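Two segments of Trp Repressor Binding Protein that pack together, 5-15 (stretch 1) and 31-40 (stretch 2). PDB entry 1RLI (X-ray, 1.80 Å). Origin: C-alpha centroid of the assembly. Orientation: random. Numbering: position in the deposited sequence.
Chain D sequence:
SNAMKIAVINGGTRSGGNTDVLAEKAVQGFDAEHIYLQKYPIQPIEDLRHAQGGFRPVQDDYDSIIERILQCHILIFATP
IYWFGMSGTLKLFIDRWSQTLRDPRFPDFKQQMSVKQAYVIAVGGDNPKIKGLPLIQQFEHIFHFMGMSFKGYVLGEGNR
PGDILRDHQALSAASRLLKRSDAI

Stretch 1, residues 5-15: KIAVINGGTRS
Stretch 2, residues 31-40: DAEHIYLQKY

Strands 6-10 and 33-36 run parallel, their axes 4.7 Å apart at closest approach and inclined by 16°, in the register Ala7-Glu33, Val8-His34, Ile9-Ile35, Asn10-Tyr36. Both are extended, with phi from -124 to -74 and psi from 104 to 139, and the contact buries 737 Å².

Before the strand, water 1 accepts from Ile6 N (3.1 Å) and donates a weak bond to Asp31 O (3.2 Å). Ala32 CB then lies 4.1 Å from Ile6 CB. Glu33 begins the ladder: its N donates to Ile6 O (2.7 Å) and its O accepts from Val8 N (2.8 Å), so this one residue brackets Ala7, whose CA makes a CA-H...O contact with Glu33 O at 3.2 Å. The CA-to-CB bond of Glu33 points to the face shared with Ala7, Ile9 and Ile35, whereas the end of its side chain (chi1 t, chi2 p, chi3 65°) leads off from stretch 1. His34 (chi1 m) points to the same face as Val8, Asn10 and Tyr36. Ile35 repeats the bracket around Ile9, with N to Val8 O at 2.8 Å and O from Asn10 N at 2.7 Å. Its mt side chain shares the other face with Ala7 and Ile9, placing CD1 4.2 Å from CG1 of Ile9, also mt.

Tyr36 (chi1 m, chi2 83°) sets CD2 4.1 Å from Asn10 CB and a tight 3.1 Å from Arg14 CD, while its CB lies over one face of the Arg14 guanidinium. Leu37 N closes the ladder on Asn10 O (3.0 Å); its mt side chain brings CD1 4.2 Å from Ile9 CG2 and 4.1 Å from Gly11 CA. Leu37 O receives a very short bond from Arg14 NH2 (2.3 Å, 129°) near the guanidinium plane, and water 3 links it to Gly12 O (2.9 Å to each oxygen).

Beyond Gln38, Lys39 (pttt) extends back so that NZ, 4.0 Å from Thr13 CG2, donates to water 2 (2.5 Å), which donates to Gly11 O (2.8 Å).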

# COMPACT_ATOMS: atom_id res chain seq x y z
N LYS D 5 2.46 18.56 26.28
CA LYS D 5 3.09 18.92 24.97
C LYS D 5 3.14 17.68 24.08
O LYS D 5 2.49 17.65 23.05
CB LYS D 5 4.51 19.45 25.18
CG LYS D 5 4.90 20.59 24.24
CD LYS D 5 4.81 20.18 22.78
CE LYS D 5 5.18 21.34 21.86
NZ LYS D 5 5.06 20.97 20.42
N ILE D 6 3.91 16.67 24.50
CA ILE D 6 4.02 15.41 23.75
C ILE D 6 3.39 14.23 24.51
O ILE D 6 3.58 14.09 25.72
CB ILE D 6 5.50 14.99 23.53
CG1 ILE D 6 6.22 16.02 22.67
CG2 ILE D 6 5.55 13.63 22.85
CD1 ILE D 6 7.71 15.74 22.55
N ALA D 7 2.66 13.38 23.80
CA ALA D 7 2.07 12.20 24.43
C ALA D 7 2.54 10.97 23.67
O ALA D 7 2.65 11.00 22.45
CB ALA D 7 0.54 12.27 24.37
N VAL D 8 2.86 9.92 24.41
CA VAL D 8 3.23 8.66 23.80
C VAL D 8 2.11 7.73 24.18
O VAL D 8 1.85 7.50 25.36
CB VAL D 8 4.55 8.09 24.33
CG1 VAL D 8 4.74 6.68 23.77
CG2 VAL D 8 5.71 8.95 23.93
N ILE D 9 1.41 7.21 23.17
CA ILE D 9 0.29 6.29 23.38
C ILE D 9 0.86 4.91 23.09
O ILE D 9 1.05 4.53 21.93
CB ILE D 9 -0.86 6.61 22.42
CG1 ILE D 9 -1.33 8.05 22.69
CG2 ILE D 9 -1.99 5.61 22.60
CD1 ILE D 9 -2.23 8.58 21.65
N ASN D 10 1.11 4.17 24.16
CA ASN D 10 1.73 2.86 24.04
C ASN D 10 0.74 1.71 24.07
O ASN D 10 0.10 1.47 25.09
CB ASN D 10 2.74 2.72 25.18
CG ASN D 10 3.62 1.52 25.03
OD1 ASN D 10 3.27 0.56 24.36
ND2 ASN D 10 4.79 1.57 25.67
N GLY D 11 0.62 1.01 22.93
CA GLY D 11 -0.29 -0.11 22.83
C GLY D 11 0.46 -1.43 22.88
O GLY D 11 -0.05 -2.46 22.45
N GLY D 12 1.68 -1.39 23.39
CA GLY D 12 2.45 -2.62 23.48
C GLY D 12 2.51 -3.08 24.92
O GLY D 12 1.54 -2.94 25.67
N THR D 13 3.63 -3.67 25.30
CA THR D 13 3.82 -4.13 26.66
C THR D 13 4.60 -3.00 27.31
O THR D 13 4.79 -1.95 26.69
CB THR D 13 4.62 -5.44 26.72
OG1 THR D 13 5.84 -5.31 25.98
CG2 THR D 13 3.79 -6.58 26.14
N ARG D 14 5.05 -3.19 28.53
CA ARG D 14 5.78 -2.12 29.18
C ARG D 14 6.99 -2.62 29.95
O ARG D 14 7.06 -3.79 30.34
CB ARG D 14 4.82 -1.35 30.09
CG ARG D 14 3.46 -1.22 29.44
CD ARG D 14 2.46 -0.50 30.29
NE ARG D 14 1.10 -0.95 30.03
CZ ARG D 14 0.51 -0.97 28.84
NH1 ARG D 14 1.15 -0.56 27.75
NH2 ARG D 14 -0.74 -1.40 28.74
N SER D 15 7.96 -1.73 30.15
CA SER D 15 9.17 -2.07 30.87
C SER D 15 9.97 -3.11 30.09
O SER D 15 9.79 -4.32 30.27
CB SER D 15 8.81 -2.62 32.25
OG SER D 15 8.17 -1.63 33.03
N ASP D 31 9.18 16.09 28.94
CA ASP D 31 8.28 15.75 30.03
C ASP D 31 7.05 15.29 29.26
O ASP D 31 6.04 15.99 29.23
CB ASP D 31 7.96 16.97 30.90
CG ASP D 31 6.98 16.63 32.02
OD1 ASP D 31 6.93 15.45 32.42
OD2 ASP D 31 6.27 17.54 32.51
N ALA D 32 7.15 14.13 28.63
CA ALA D 32 6.06 13.59 27.81
C ALA D 32 4.99 12.82 28.58
O ALA D 32 5.28 12.11 29.53
CB ALA D 32 6.65 12.70 26.72
N GLU D 33 3.75 12.97 28.14
CA GLU D 33 2.61 12.28 28.74
C GLU D 33 2.72 10.83 28.28
O GLU D 33 2.61 10.54 27.09
CB GLU D 33 1.31 12.90 28.21
CG GLU D 33 0.09 12.57 29.02
CD GLU D 33 0.18 13.10 30.44
OE1 GLU D 33 0.21 14.33 30.62
OE2 GLU D 33 0.22 12.27 31.36
N HIS D 34 2.96 9.92 29.22
CA HIS D 34 3.09 8.50 28.90
C HIS D 34 1.79 7.75 29.13
O HIS D 34 1.38 7.51 30.27
CB HIS D 34 4.21 7.88 29.74
CG HIS D 34 5.58 8.21 29.24
ND1 HIS D 34 6.36 7.30 28.55
CD2 HIS D 34 6.31 9.35 29.32
CE1 HIS D 34 7.51 7.87 28.22
NE2 HIS D 34 7.50 9.11 28.67
N ILE D 35 1.13 7.38 28.04
CA ILE D 35 -0.13 6.66 28.11
C ILE D 35 0.10 5.19 27.78
O ILE D 35 0.78 4.85 26.80
CB ILE D 35 -1.15 7.27 27.12
CG1 ILE D 35 -1.54 8.68 27.59
CG2 ILE D 35 -2.38 6.37 27.01
CD1 ILE D 35 -2.15 9.53 26.51
N TYR D 36 -0.44 4.32 28.62
CA TYR D 36 -0.31 2.90 28.38
C TYR D 36 -1.72 2.37 28.27
O TYR D 36 -2.55 2.62 29.15
CB TYR D 36 0.44 2.24 29.53
CG TYR D 36 1.78 2.88 29.79
CD1 TYR D 36 1.87 4.04 30.57
CD2 TYR D 36 2.95 2.34 29.26
CE1 TYR D 36 3.10 4.63 30.82
CE2 TYR D 36 4.19 2.94 29.51
CZ TYR D 36 4.25 4.07 30.29
OH TYR D 36 5.47 4.64 30.56
N LEU D 37 -2.01 1.66 27.18
CA LEU D 37 -3.35 1.13 27.00
C LEU D 37 -3.41 -0.18 27.79
O LEU D 37 -2.71 -1.12 27.50
CB LEU D 37 -3.63 0.89 25.52
CG LEU D 37 -3.57 2.19 24.70
CD1 LEU D 37 -3.80 1.90 23.23
CD2 LEU D 37 -4.61 3.17 25.21
N GLN D 38 -4.28 -0.19 28.80
CA GLN D 38 -4.43 -1.33 29.69
C GLN D 38 -4.99 -2.59 29.02
O GLN D 38 -5.77 -2.51 28.08
CB GLN D 38 -5.35 -0.92 30.84
CG GLN D 38 -4.91 -1.38 32.23
CD GLN D 38 -5.79 -0.79 33.33
OE1 GLN D 38 -5.55 -1.01 34.52
NE2 GLN D 38 -6.81 -0.04 32.94
N LYS D 39 -4.55 -3.75 29.50
CA LYS D 39 -5.06 -5.03 29.01
C LYS D 39 -5.02 -6.01 30.17
O LYS D 39 -4.13 -5.95 31.02
CB LYS D 39 -4.28 -5.55 27.79
CG LYS D 39 -2.81 -5.83 27.98
CD LYS D 39 -2.19 -6.10 26.61
CE LYS D 39 -0.72 -6.47 26.72
NZ LYS D 39 -0.09 -6.58 25.37
N TYR D 40 -6.01 -6.88 30.20
CA TYR D 40 -6.18 -7.85 31.27
C TYR D 40 -6.14 -9.27 30.70
O TYR D 40 -6.73 -9.53 29.65
CB TYR D 40 -7.53 -7.57 31.95
CG TYR D 40 -7.72 -8.16 33.32
CD1 TYR D 40 -7.08 -7.62 34.43
CD2 TYR D 40 -8.55 -9.26 33.50
CE1 TYR D 40 -7.26 -8.17 35.70
CE2 TYR D 40 -8.73 -9.82 34.76
CZ TYR D 40 -8.09 -9.27 35.86
OH TYR D 40 -8.24 -9.85 37.10
O HOH W 1 6.49 16.89 26.24
O HOH W 2 -0.18 -5.13 23.29
O HOH W 3 -1.28 -2.26 25.23